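Local structure of serine protease pet (4OM9) at residues L586-S591 with G603-K608; N609-I614 with D659-I664; N511-M516 with D590-I595; V481-H486 with N505-K510. The protein acts as a secreted serine protease and autotransporter enterotoxin of enteroaggregative Escherichia coli, probably cutting the host cytoskeletal protein alpha-fodrin. All blocks are in the same frame, centred on the assembly; numbering follows the deposited sequence.

Contact 1 (L586-S591 with G603-K608); sequences LNIEDS and GNIQAK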
loop_
_atom_site.group_PDB
_atom_site.type_symbol
_atom_site.label_atom_id
_atom_site.label_comp_id
_atom_site.label_asym_id
_atom_site.label_seq_id
_atom_site.Cartn_x
_atom_site.Cartn_y
_atom_site.Cartn_z
ATOM N N LEU A 586 14.556 -8.996 -6.869
ATOM C CA LEU A 586 13.751 -9.037 -8.072
ATOM C C LEU A 586 14.664 -9.252 -9.283
ATOM O O LEU A 586 15.610 -8.476 -9.504
ATOM C CB LEU A 586 12.956 -7.739 -8.247
ATOM C CG LEU A 586 11.815 -7.828 -9.257
ATOM C CD1 LEU A 586 10.697 -6.875 -8.875
ATOM C CD2 LEU A 586 12.279 -7.543 -10.645
ATOM N N ASN A 587 14.367 -10.278 -10.074
ATOM C CA ASN A 587 15.005 -10.437 -11.373
ATOM C C ASN A 587 14.035 -10.138 -12.526
ATOM O O ASN A 587 12.919 -10.670 -12.557
ATOM C CB ASN A 587 15.576 -11.847 -11.512
ATOM C CG ASN A 587 16.252 -12.077 -12.864
ATOM O OD1 ASN A 587 17.315 -11.509 -13.156
ATOM N ND2 ASN A 587 15.632 -12.911 -13.698
ATOM N N ILE A 588 14.456 -9.290 -13.466
ATOM C CA ILE A 588 13.678 -9.012 -14.683
ATOM C C ILE A 588 14.474 -9.353 -15.921
ATOM O O ILE A 588 15.626 -8.956 -16.039
ATOM C CB ILE A 588 13.295 -7.525 -14.864
ATOM C CG1 ILE A 588 13.934 -6.640 -13.798
ATOM C CG2 ILE A 588 11.793 -7.317 -15.077
ATOM C CD1 ILE A 588 13.457 -5.202 -13.901
ATOM N N GLU A 589 13.839 -10.027 -16.869
ATOM C CA GLU A 589 14.459 -10.264 -18.156
ATOM C C GLU A 589 13.530 -9.801 -19.275
ATOM O O GLU A 589 12.348 -10.124 -19.281
ATOM C CB GLU A 589 14.836 -11.742 -18.302
ATOM C CG GLU A 589 15.724 -12.202 -17.159
ATOM C CD GLU A 589 16.373 -13.552 -17.363
ATOM O OE1 GLU A 589 15.923 -14.349 -18.223
ATOM O OE2 GLU A 589 17.351 -13.807 -16.636
ATOM N N ASP A 590 14.069 -8.986 -20.178
ATOM C CA ASP A 590 13.362 -8.558 -21.382
ATOM C C ASP A 590 11.938 -8.006 -21.182
ATOM O O ASP A 590 11.043 -8.267 -21.990
ATOM C CB ASP A 590 13.329 -9.728 -22.357
ATOM C CG ASP A 590 14.715 -10.339 -22.562
ATOM O OD1 ASP A 590 15.519 -9.767 -23.344
ATOM O OD2 ASP A 590 15.009 -11.368 -21.913
ATOM N N SER A 591 11.735 -7.220 -20.133
ATOM C CA SER A 591 10.421 -6.626 -19.930
ATOM C C SER A 591 10.542 -5.321 -19.158
ATOM O O SER A 591 11.579 -4.664 -19.200
ATOM C CB SER A 591 9.486 -7.609 -19.204
ATOM O OG SER A 591 8.124 -7.229 -19.356
ATOM N N GLY A 603 14.148 -3.697 -1.902
ATOM C CA GLY A 603 14.914 -4.901 -2.106
ATOM C C GLY A 603 15.863 -4.709 -3.285
ATOM O O GLY A 603 15.858 -3.649 -3.917
ATOM N N ASN A 604 16.668 -5.721 -3.596
ATOM C CA ASN A 604 17.645 -5.589 -4.677
ATOM C C ASN A 604 17.132 -5.972 -6.057
ATOM O O ASN A 604 16.490 -6.991 -6.226
ATOM C CB ASN A 604 18.906 -6.399 -4.353
ATOM C CG ASN A 604 19.755 -5.707 -3.317
ATOM O OD1 ASN A 604 19.601 -4.501 -3.111
ATOM N ND2 ASN A 604 20.631 -6.453 -2.637
ATOM N N ILE A 605 17.419 -5.141 -7.049
ATOM C CA ILE A 605 16.966 -5.423 -8.396
ATOM C C ILE A 605 18.110 -5.909 -9.289
ATOM O O ILE A 605 19.160 -5.275 -9.347
ATOM C CB ILE A 605 16.331 -4.184 -9.038
ATOM C CG1 ILE A 605 15.168 -3.652 -8.197
ATOM C CG2 ILE A 605 15.878 -4.495 -10.455
ATOM C CD1 ILE A 605 14.511 -2.421 -8.815
ATOM N N GLN A 606 17.911 -7.046 -9.948
ATOM C CA GLN A 606 18.786 -7.478 -11.035
ATOM C C GLN A 606 17.997 -7.342 -12.334
ATOM O O GLN A 606 16.886 -7.858 -12.437
ATOM C CB GLN A 606 19.279 -8.922 -10.846
ATOM C CG GLN A 606 20.026 -9.209 -9.538
ATOM C CD GLN A 606 19.109 -9.282 -8.308
ATOM O OE1 GLN A 606 18.048 -9.922 -8.330
ATOM N NE2 GLN A 606 19.519 -8.618 -7.230
ATOM N N ALA A 607 18.548 -6.629 -13.314
ATOM C CA ALA A 607 17.799 -6.366 -14.542
ATOM C C ALA A 607 18.610 -6.708 -15.771
ATOM O O ALA A 607 19.796 -6.388 -15.862
ATOM C CB ALA A 607 17.337 -4.913 -14.599
ATOM N N LYS A 608 17.966 -7.360 -16.725
ATOM C CA LYS A 608 18.622 -7.706 -17.967
ATOM C C LYS A 608 17.743 -7.296 -19.135
ATOM O O LYS A 608 16.579 -7.690 -19.202
ATOM C CB LYS A 608 18.926 -9.206 -18.015
ATOM C CG LYS A 608 19.601 -9.672 -19.291
ATOM C CD LYS A 608 19.524 -11.190 -19.428
ATOM C CE LYS A 608 20.276 -11.956 -18.311
ATOM N NZ LYS A 608 19.445 -12.207 -17.065
#
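Lys608 lies beside its bridge partner Glu589, and the two side chains point the same way. NZ of Lys608 sits 2.7 Å from OE2 of Glu589 in a salt bridge. It comes from above the carboxylate, 56° out of its plane. The lysine chain leaves the backbone extended, then bends: chi3 (-63°) turns CE and chi4 (87°) turns NZ toward the acid. The backbone of Lys608 is held at both ends. Its N donates to Ile588 O at 2.9 Å, and its O accepts from Asp590 N at 3.0 Å.

Leu586 is gripped in the same alternating way. Its N donates to Asn604 O at 2.9 Å, and its O accepts from Gln606 N at 2.7 Å. These bonds belong to two parallel strands whose axes approach to 4.8 Å. Gln606 lies on the outer face with Asn587. Their amides are nearly coplanar, although the side chains cross at about a right angle. OE1 of Gln606 stands 3.1 Å from Leu586 O, two acceptors without a bond. Its NE2 makes a weak hydrogen bond to Asn585.

The other face is apolar. CG1 of Ile588 meets CB of Ala607 at 3.9 Å, and Leu586 and Ile605 share this face. Such alternation is characteristic of a beta-helix wall, with polar residues outside and apolar ones inside. Strand 506-510 borders strand 585-589 on its other edge. Leu593 of strand 592-595 and Ile612 of strand 611-614 cover the apolar face from inside the beta-helix.

Contact 2 (N609-I614 with D659-I664); sequences NSVINI and DGSISI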
loop_
_atom_site.group_PDB
_atom_site.type_symbol
_atom_site.label_atom_id
_atom_site.label_comp_id
_atom_site.label_asym_id
_atom_site.label_seq_id
_atom_site.Cartn_x
_atom_site.Cartn_y
_atom_site.Cartn_z
ATOM N N ASN A 609 18.314 -6.499 -20.040
ATOM C CA ASN A 609 17.598 -5.999 -21.213
ATOM C C ASN A 609 16.164 -5.571 -20.873
ATOM O O ASN A 609 15.212 -5.922 -21.565
ATOM C CB ASN A 609 17.581 -7.058 -22.316
ATOM C CG ASN A 609 17.001 -6.534 -23.622
ATOM O OD1 ASN A 609 17.319 -5.417 -24.050
ATOM N ND2 ASN A 609 16.115 -7.324 -24.241
ATOM N N SER A 610 16.029 -4.827 -19.785
ATOM C CA SER A 610 14.733 -4.476 -19.259
ATOM C C SER A 610 14.637 -2.984 -18.918
ATOM O O SER A 610 15.647 -2.300 -18.732
ATOM C CB SER A 610 14.429 -5.316 -18.012
ATOM O OG SER A 610 14.194 -6.672 -18.332
ATOM N N VAL A 611 13.407 -2.497 -18.840
ATOM C CA VAL A 611 13.132 -1.111 -18.506
ATOM C C VAL A 611 12.595 -0.991 -17.080
ATOM O O VAL A 611 11.700 -1.732 -16.674
ATOM C CB VAL A 611 12.139 -0.495 -19.514
ATOM C CG1 VAL A 611 11.585 0.809 -18.999
ATOM C CG2 VAL A 611 12.841 -0.267 -20.852
ATOM N N ILE A 612 13.184 -0.076 -16.314
ATOM C CA ILE A 612 12.741 0.192 -14.951
ATOM C C ILE A 612 12.288 1.641 -14.791
ATOM O O ILE A 612 13.101 2.580 -14.862
ATOM C CB ILE A 612 13.852 -0.086 -13.935
ATOM C CG1 ILE A 612 14.441 -1.480 -14.157
ATOM C CG2 ILE A 612 13.332 0.107 -12.505
ATOM C CD1 ILE A 612 15.449 -1.898 -13.088
ATOM N N ASN A 613 10.989 1.832 -14.600
ATOM C CA ASN A 613 10.479 3.174 -14.349
ATOM C C ASN A 613 10.089 3.320 -12.886
ATOM O O ASN A 613 9.048 2.828 -12.447
ATOM C CB ASN A 613 9.300 3.488 -15.267
ATOM C CG ASN A 613 9.670 3.399 -16.746
ATOM O OD1 ASN A 613 10.756 3.828 -17.158
ATOM N ND2 ASN A 613 8.771 2.833 -17.551
ATOM N N ILE A 614 10.973 3.951 -12.123
ATOM C CA ILE A 614 10.692 4.293 -10.734
ATOM C C ILE A 614 10.003 5.635 -10.648
ATOM O O ILE A 614 10.541 6.644 -11.121
ATOM C CB ILE A 614 11.965 4.337 -9.920
ATOM C CG1 ILE A 614 12.789 3.078 -10.220
ATOM C CG2 ILE A 614 11.638 4.478 -8.460
ATOM C CD1 ILE A 614 13.763 2.686 -9.129
ATOM N N ASP A 659 22.048 -3.345 -20.106
ATOM C CA ASP A 659 21.208 -2.702 -21.121
ATOM C C ASP A 659 19.870 -2.185 -20.582
ATOM O O ASP A 659 19.741 -1.912 -19.392
ATOM C CB ASP A 659 20.973 -3.669 -22.269
ATOM C CG ASP A 659 22.276 -4.071 -22.958
ATOM O OD1 ASP A 659 23.046 -3.170 -23.367
ATOM O OD2 ASP A 659 22.540 -5.283 -23.069
ATOM N N GLY A 660 18.886 -2.042 -21.470
ATOM C CA GLY A 660 17.580 -1.498 -21.117
ATOM C C GLY A 660 17.699 -0.023 -20.760
ATOM O O GLY A 660 18.538 0.698 -21.331
ATOM N N SER A 661 16.940 0.423 -19.757
ATOM C CA SER A 661 17.094 1.768 -19.207
ATOM C C SER A 661 16.436 1.945 -17.828
ATOM O O SER A 661 15.598 1.141 -17.430
ATOM C CB SER A 661 16.531 2.790 -20.196
ATOM O OG SER A 661 15.150 2.567 -20.386
ATOM N N ILE A 662 16.831 2.999 -17.113
ATOM C CA ILE A 662 16.255 3.305 -15.817
ATOM C C ILE A 662 15.759 4.742 -15.786
ATOM O O ILE A 662 16.432 5.659 -16.278
ATOM C CB ILE A 662 17.267 3.094 -14.654
ATOM C CG1 ILE A 662 17.784 1.660 -14.637
ATOM C CG2 ILE A 662 16.615 3.418 -13.318
ATOM C CD1 ILE A 662 18.855 1.408 -13.566
ATOM N N SER A 663 14.586 4.945 -15.195
ATOM C CA SER A 663 13.964 6.258 -15.171
ATOM C C SER A 663 13.396 6.525 -13.793
ATOM O O SER A 663 12.702 5.682 -13.220
ATOM C CB SER A 663 12.870 6.346 -16.222
ATOM O OG SER A 663 12.299 7.621 -16.257
ATOM N N ILE A 664 13.694 7.698 -13.251
ATOM C CA ILE A 664 13.196 8.068 -11.938
ATOM C C ILE A 664 12.407 9.359 -12.081
ATOM O O ILE A 664 12.943 10.393 -12.488
ATOM C CB ILE A 664 14.343 8.200 -10.929
ATOM C CG1 ILE A 664 15.122 6.875 -10.906
ATOM C CG2 ILE A 664 13.809 8.551 -9.551
ATOM C CD1 ILE A 664 16.226 6.793 -9.881
HETATM O O HOH W 1 18.036 -2.958 -24.114
HETATM O O HOH W 2 18.243 -3.935 -17.772
#
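Val611 to Ile614 pair in parallel with Ser661 to Ile664, residue for residue. The strand axes approach to 4.6 Å at only 7°. Ile612 N donates to Ser661 O at 2.9 Å, and Ile612 O accepts from Ser663 N at 2.8 Å. Ile614 N follows, bonding to Ser663 O. The pairing begins less regularly: Ser661 N is 3.2 Å from Ser610 O and tilted 31° from the carbonyl plane. Gly660 CA, at positive phi (68°), makes a CH...O contact with the same oxygen.

Ahead of the strands a water bridges the segments. It donates to Asn609 OD1 at 2.6 Å and accepts from Gly660 N at 2.9 Å. Asn609 ND2 is taken by Asp590, and the Asp659 carboxylate forms a salt bridge with Arg680.

On the outer face, Asn613 OD1 lies 3.4 Å from Ser663 CB. Val611 CG2 rests against Ser661 OG. On the inner face, isoleucine packs beside isoleucine: Ile614 CB meets Ile664 CG1 at 4.2 Å, and Ile612 meets Ile662 likewise.

The chemistry thus splits by face. Branched apolar chains fill the beta-helix interior, the outward face is mostly polar, with Val611 the exception, and water completes the bonding where the chain turns.

Contact 3 (N511-M516 with D590-I595); sequences NAPLVM and DSSLSI
Leu514 and Leu593 both carry CG anti to the backbone N (chi1 -170° and 174°). This sets both CG atoms alike, and the side chains lie side by side, pointing the same way into the interior. CD2 of Leu514 meets CD1 of Leu593 at 3.8 Å. CE of Met516, at the end of an extended chain, approaches the same CD1 at 4.4 Å.

Leu514 to Met516 pair in parallel with Leu593 to Ile595. Leu514 N donates to Ser592 O at 3.0 Å, and Met516 N to Ser594 O at 2.9 Å. Between them Ser594 N returns a bond to Leu514 O. That oxygen has a second donor, a water at 2.8 Å. The water also bonds to OG of Ser592 and, at 2.9 Å, to OG of Ser594. It therefore ties the two serine hydroxyls of one strand to the backbone of the other. OG of Ser594 has a further weak bond to Asp616. On this outer face CG2 of Val515 packs against CB of Ser594.

At the turn, Asn511 and Asp590 lie side by side, pointing the same way, with OD1 of Asn511 3.8 Å from CB of Asp590. The amide is held by its ND2, which bonds to Leu487 O.

The contact is part of one wall of the beta-helix. Strand 496-498 lies beside strand 514-520, and strand 611-614 beside strand 592-595. Across the interior, Leu586 of strand 585-589 touches Leu514 and Leu593, Ile588 touches Leu593, and Val601 of strand 599-608 touches Met516 and Ile595.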
loop_
_atom_site.group_PDB
_atom_site.type_symbol
_atom_site.label_atom_id
_atom_site.label_comp_id
_atom_site.label_asym_id
_atom_site.label_seq_id
_atom_site.Cartn_x
_atom_site.Cartn_y
_atom_site.Cartn_z
ATOM N N ASN A 511 9.763 -11.702 -19.762
ATOM C CA ASN A 511 9.010 -11.512 -20.995
ATOM C C ASN A 511 7.672 -10.780 -20.853
ATOM O O ASN A 511 7.003 -10.550 -21.858
ATOM C CB ASN A 511 8.781 -12.879 -21.685
ATOM C CG ASN A 511 10.018 -13.360 -22.470
ATOM O OD1 ASN A 511 10.797 -12.552 -22.963
ATOM N ND2 ASN A 511 10.190 -14.680 -22.582
ATOM N N ALA A 512 7.293 -10.397 -19.634
ATOM C CA ALA A 512 5.982 -9.768 -19.386
ATOM C C ALA A 512 6.063 -8.735 -18.262
ATOM O O ALA A 512 6.726 -8.967 -17.266
ATOM C CB ALA A 512 4.928 -10.841 -19.045
ATOM N N PRO A 513 5.381 -7.590 -18.407
ATOM C CA PRO A 513 5.624 -6.489 -17.460
ATOM C C PRO A 513 5.052 -6.690 -16.045
ATOM O O PRO A 513 4.025 -7.333 -15.842
ATOM C CB PRO A 513 4.938 -5.284 -18.131
ATOM C CG PRO A 513 4.624 -5.728 -19.539
ATOM C CD PRO A 513 4.426 -7.207 -19.457
ATOM N N LEU A 514 5.759 -6.123 -15.076
ATOM C CA LEU A 514 5.306 -6.041 -13.708
ATOM C C LEU A 514 5.116 -4.572 -13.322
ATOM O O LEU A 514 5.912 -3.697 -13.697
ATOM C CB LEU A 514 6.292 -6.705 -12.752
ATOM C CG LEU A 514 5.728 -6.841 -11.332
ATOM C CD1 LEU A 514 4.809 -8.055 -11.261
ATOM C CD2 LEU A 514 6.828 -6.948 -10.305
ATOM N N VAL A 515 4.048 -4.329 -12.573
ATOM C CA VAL A 515 3.714 -3.014 -12.046
ATOM C C VAL A 515 3.405 -3.129 -10.569
ATOM O O VAL A 515 2.573 -3.948 -10.158
ATOM C CB VAL A 515 2.509 -2.405 -12.752
ATOM C CG1 VAL A 515 2.071 -1.144 -12.036
ATOM C CG2 VAL A 515 2.860 -2.113 -14.204
ATOM N N MET A 516 4.122 -2.349 -9.774
ATOM C CA MET A 516 3.832 -2.207 -8.365
ATOM C C MET A 516 3.301 -0.792 -8.129
ATOM O O MET A 516 3.910 0.206 -8.573
ATOM C CB MET A 516 5.075 -2.464 -7.507
ATOM C CG MET A 516 5.720 -3.825 -7.670
ATOM S SD MET A 516 7.321 -3.822 -6.834
ATOM C CE MET A 516 7.907 -5.473 -7.180
ATOM N N ASP A 590 14.069 -8.986 -20.178
ATOM C CA ASP A 590 13.362 -8.558 -21.382
ATOM C C ASP A 590 11.938 -8.006 -21.182
ATOM O O ASP A 590 11.043 -8.267 -21.990
ATOM C CB ASP A 590 13.329 -9.728 -22.357
ATOM C CG ASP A 590 14.715 -10.339 -22.562
ATOM O OD1 ASP A 590 15.519 -9.767 -23.344
ATOM O OD2 ASP A 590 15.009 -11.368 -21.913
ATOM N N SER A 591 11.735 -7.220 -20.133
ATOM C CA SER A 591 10.421 -6.626 -19.930
ATOM C C SER A 591 10.542 -5.321 -19.158
ATOM O O SER A 591 11.579 -4.664 -19.200
ATOM C CB SER A 591 9.486 -7.609 -19.204
ATOM O OG SER A 591 8.124 -7.229 -19.356
ATOM N N SER A 592 9.497 -4.917 -18.451
ATOM C CA SER A 592 9.661 -3.690 -17.707
ATOM C C SER A 592 9.068 -3.758 -16.311
ATOM O O SER A 592 8.069 -4.431 -16.045
ATOM C CB SER A 592 9.087 -2.501 -18.490
ATOM O OG SER A 592 7.689 -2.588 -18.647
ATOM N N LEU A 593 9.744 -3.071 -15.411
ATOM C CA LEU A 593 9.295 -2.933 -14.051
ATOM C C LEU A 593 8.926 -1.472 -13.819
ATOM O O LEU A 593 9.735 -0.585 -14.059
ATOM C CB LEU A 593 10.381 -3.389 -13.086
ATOM C CG LEU A 593 10.117 -3.164 -11.607
ATOM C CD1 LEU A 593 8.876 -3.905 -11.166
ATOM C CD2 LEU A 593 11.314 -3.609 -10.818
ATOM N N SER A 594 7.693 -1.241 -13.378
ATOM C CA SER A 594 7.211 0.092 -13.056
ATOM C C SER A 594 6.811 0.162 -11.587
ATOM O O SER A 594 6.053 -0.682 -11.082
ATOM C CB SER A 594 6.003 0.480 -13.921
ATOM O OG SER A 594 6.281 0.328 -15.295
ATOM N N ILE A 595 7.339 1.164 -10.903
ATOM C CA ILE A 595 6.884 1.488 -9.578
ATOM C C ILE A 595 6.130 2.794 -9.725
ATOM O O ILE A 595 6.697 3.810 -10.165
ATOM C CB ILE A 595 8.035 1.624 -8.577
ATOM C CG1 ILE A 595 8.770 0.290 -8.453
ATOM C CG2 ILE A 595 7.501 2.070 -7.220
ATOM C CD1 ILE A 595 10.084 0.392 -7.716
HETATM O O HOH W 3 7.474 -7.493 -22.028
HETATM O O HOH W 4 5.712 -2.401 -16.146
#

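Contact 4 (V481-H486 with N505-K510); sequences VRLEHH and NSISIK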
loop_
_atom_site.group_PDB
_atom_site.type_symbol
_atom_site.label_atom_id
_atom_site.label_comp_id
_atom_site.label_asym_id
_atom_site.label_seq_id
_atom_site.Cartn_x
_atom_site.Cartn_y
_atom_site.Cartn_z
ATOM N N VAL A 481 7.396 -17.591 0.206
ATOM C CA VAL A 481 6.918 -17.657 -1.167
ATOM C C VAL A 481 7.930 -17.042 -2.158
ATOM O O VAL A 481 8.680 -16.125 -1.821
ATOM C CB VAL A 481 5.557 -16.933 -1.294
ATOM C CG1 VAL A 481 5.052 -16.929 -2.718
ATOM C CG2 VAL A 481 4.497 -17.551 -0.339
ATOM N N ARG A 482 7.960 -17.564 -3.374
ATOM C CA ARG A 482 8.637 -16.890 -4.469
ATOM C C ARG A 482 7.593 -16.635 -5.532
ATOM O O ARG A 482 6.779 -17.519 -5.818
ATOM C CB ARG A 482 9.795 -17.720 -5.017
ATOM C CG ARG A 482 10.197 -17.392 -6.434
ATOM C CD ARG A 482 11.287 -18.355 -6.883
ATOM N NE ARG A 482 11.614 -18.236 -8.300
ATOM C CZ ARG A 482 12.620 -17.514 -8.784
ATOM N NH1 ARG A 482 13.405 -16.816 -7.970
ATOM N NH2 ARG A 482 12.844 -17.493 -10.092
ATOM N N LEU A 483 7.601 -15.421 -6.087
ATOM C CA LEU A 483 6.607 -15.011 -7.073
ATOM C C LEU A 483 7.213 -14.914 -8.455
ATOM O O LEU A 483 8.222 -14.238 -8.619
ATOM C CB LEU A 483 6.010 -13.666 -6.697
ATOM C CG LEU A 483 5.053 -13.018 -7.701
ATOM C CD1 LEU A 483 3.841 -13.871 -7.928
ATOM C CD2 LEU A 483 4.601 -11.685 -7.188
ATOM N N GLU A 484 6.589 -15.558 -9.442
ATOM C CA GLU A 484 7.085 -15.538 -10.808
ATOM C C GLU A 484 6.041 -15.081 -11.814
ATOM O O GLU A 484 4.945 -15.601 -11.855
ATOM C CB GLU A 484 7.612 -16.928 -11.216
ATOM C CG GLU A 484 8.749 -17.411 -10.352
ATOM C CD GLU A 484 9.334 -18.731 -10.799
ATOM O OE1 GLU A 484 8.827 -19.317 -11.777
ATOM O OE2 GLU A 484 10.308 -19.188 -10.160
ATOM N N HIS A 485 6.394 -14.121 -12.654
ATOM C CA HIS A 485 5.531 -13.727 -13.763
ATOM C C HIS A 485 6.298 -14.015 -15.072
ATOM O O HIS A 485 6.867 -13.112 -15.657
ATOM C CB HIS A 485 5.145 -12.250 -13.608
ATOM C CG HIS A 485 4.254 -11.711 -14.680
ATOM N ND1 HIS A 485 3.135 -12.374 -15.133
ATOM C CD2 HIS A 485 4.292 -10.543 -15.361
ATOM C CE1 HIS A 485 2.532 -11.647 -16.053
ATOM N NE2 HIS A 485 3.213 -10.528 -16.210
ATOM N N HIS A 486 6.342 -15.291 -15.484
ATOM C CA HIS A 486 7.102 -15.747 -16.659
ATOM C C HIS A 486 6.219 -16.079 -17.859
ATOM O O HIS A 486 5.227 -16.807 -17.742
ATOM C CB HIS A 486 7.916 -16.992 -16.330
ATOM C CG HIS A 486 8.921 -16.806 -15.238
ATOM N ND1 HIS A 486 9.706 -17.834 -14.781
ATOM C CD2 HIS A 486 9.270 -15.703 -14.527
ATOM C CE1 HIS A 486 10.516 -17.379 -13.830
ATOM N NE2 HIS A 486 10.266 -16.095 -13.657
ATOM N N ASN A 505 10.268 -13.878 -0.728
ATOM C CA ASN A 505 11.689 -14.185 -0.754
ATOM C C ASN A 505 12.312 -13.522 -1.966
ATOM O O ASN A 505 13.302 -12.817 -1.856
ATOM C CB ASN A 505 11.933 -15.693 -0.793
ATOM C CG ASN A 505 11.209 -16.434 0.322
ATOM O OD1 ASN A 505 11.075 -15.928 1.433
ATOM N ND2 ASN A 505 10.733 -17.636 0.021
ATOM N N SER A 506 11.699 -13.729 -3.124
ATOM C CA SER A 506 12.218 -13.164 -4.354
ATOM C C SER A 506 11.114 -13.073 -5.376
ATOM O O SER A 506 10.039 -13.634 -5.192
ATOM C CB SER A 506 13.383 -13.993 -4.911
ATOM O OG SER A 506 12.948 -15.274 -5.343
ATOM N N ILE A 507 11.385 -12.344 -6.450
ATOM C CA ILE A 507 10.407 -12.139 -7.501
ATOM C C ILE A 507 11.128 -12.237 -8.828
ATOM O O ILE A 507 12.187 -11.632 -9.012
ATOM C CB ILE A 507 9.701 -10.768 -7.394
ATOM C CG1 ILE A 507 8.834 -10.680 -6.134
ATOM C CG2 ILE A 507 8.850 -10.515 -8.619
ATOM C CD1 ILE A 507 8.279 -9.266 -5.869
ATOM N N SER A 508 10.564 -12.997 -9.755
ATOM C CA SER A 508 11.207 -13.168 -11.043
ATOM C C SER A 508 10.230 -12.902 -12.177
ATOM O O SER A 508 9.114 -13.414 -12.187
ATOM C CB SER A 508 11.807 -14.564 -11.158
ATOM O OG SER A 508 11.726 -15.008 -12.490
ATOM N N ILE A 509 10.686 -12.090 -13.122
ATOM C CA ILE A 509 9.886 -11.567 -14.212
ATOM C C ILE A 509 10.567 -11.817 -15.538
ATOM O O ILE A 509 11.675 -11.348 -15.752
ATOM C CB ILE A 509 9.696 -10.070 -14.088
ATOM C CG1 ILE A 509 9.433 -9.677 -12.640
ATOM C CG2 ILE A 509 8.601 -9.611 -15.010
ATOM C CD1 ILE A 509 8.069 -10.058 -12.172
ATOM N N LYS A 510 9.904 -12.529 -16.438
ATOM C CA LYS A 510 10.472 -12.802 -17.747
ATOM C C LYS A 510 9.420 -12.566 -18.807
ATOM O O LYS A 510 8.315 -13.119 -18.722
ATOM C CB LYS A 510 11.006 -14.233 -17.823
ATOM C CG LYS A 510 12.148 -14.504 -16.870
ATOM C CD LYS A 510 12.503 -15.988 -16.802
ATOM C CE LYS A 510 13.139 -16.310 -15.458
ATOM N NZ LYS A 510 14.317 -17.202 -15.569
#
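Leu483 packs on Ile507 and His485 on Ile509 on the tightly filled inner face. CB of Leu483 meets CG1 of Ile507 at 4.1 Å, and CB of His485 meets CD1 of Ile509 at 3.9 Å. The buried His485 ring has both nitrogens satisfied, ND1 by Val465 O and NE2 by Ala494 O. The shortest backbone bonds lie in the middle: His485 N to Ser508 O at 2.8 Å, and Ser508 N to Leu483 O at 2.9 Å.

The outer face is polar and partly exposed to solvent. The strand pairing loosens at the Arg482 and Ser506 end, where their CA atoms are 5.2 Å apart. NH1 of Arg482 bonds to Ser506 OG at 3.1 Å, tilted from the guanidinium plane. Its NE forms a very short salt bridge with Glu484 OE2. Lys510 CE lies over one face of the His486 ring, 3.6 Å from its centroid in a CH-pi contact, and Glu484 CB over the opposite one, both offset toward the rim.

This pair continues the parallel wall of the beta-helix. Strand 461-465 flanks strand 481-486, and strand 585-589 flanks strand 506-510. Leu514 and Met516 of strand 514-520 close over the isoleucines from inside.

From the N terminus, contact 4 comes first and closes a short loop of 18 residues. Contact 3 opens directly after it and spans 73 residues, including helices 543-550 and 552-558. Contact 1 begins where contact 3 ends. The two share Asp590 and Ser591, so their loops overlap instead of nesting. Contact 1 itself closes over only 11 residues. Contact 2 then opens at the next residue and closes 44 residues later. Contacts 4 and 1 build one wall of the beta-helix, joined through strands 506-510 and 585-589. Contacts 3 and 2 build another, joined through strands 592-595 and 611-614. The turns at 511, 590 and 609 connect the two walls.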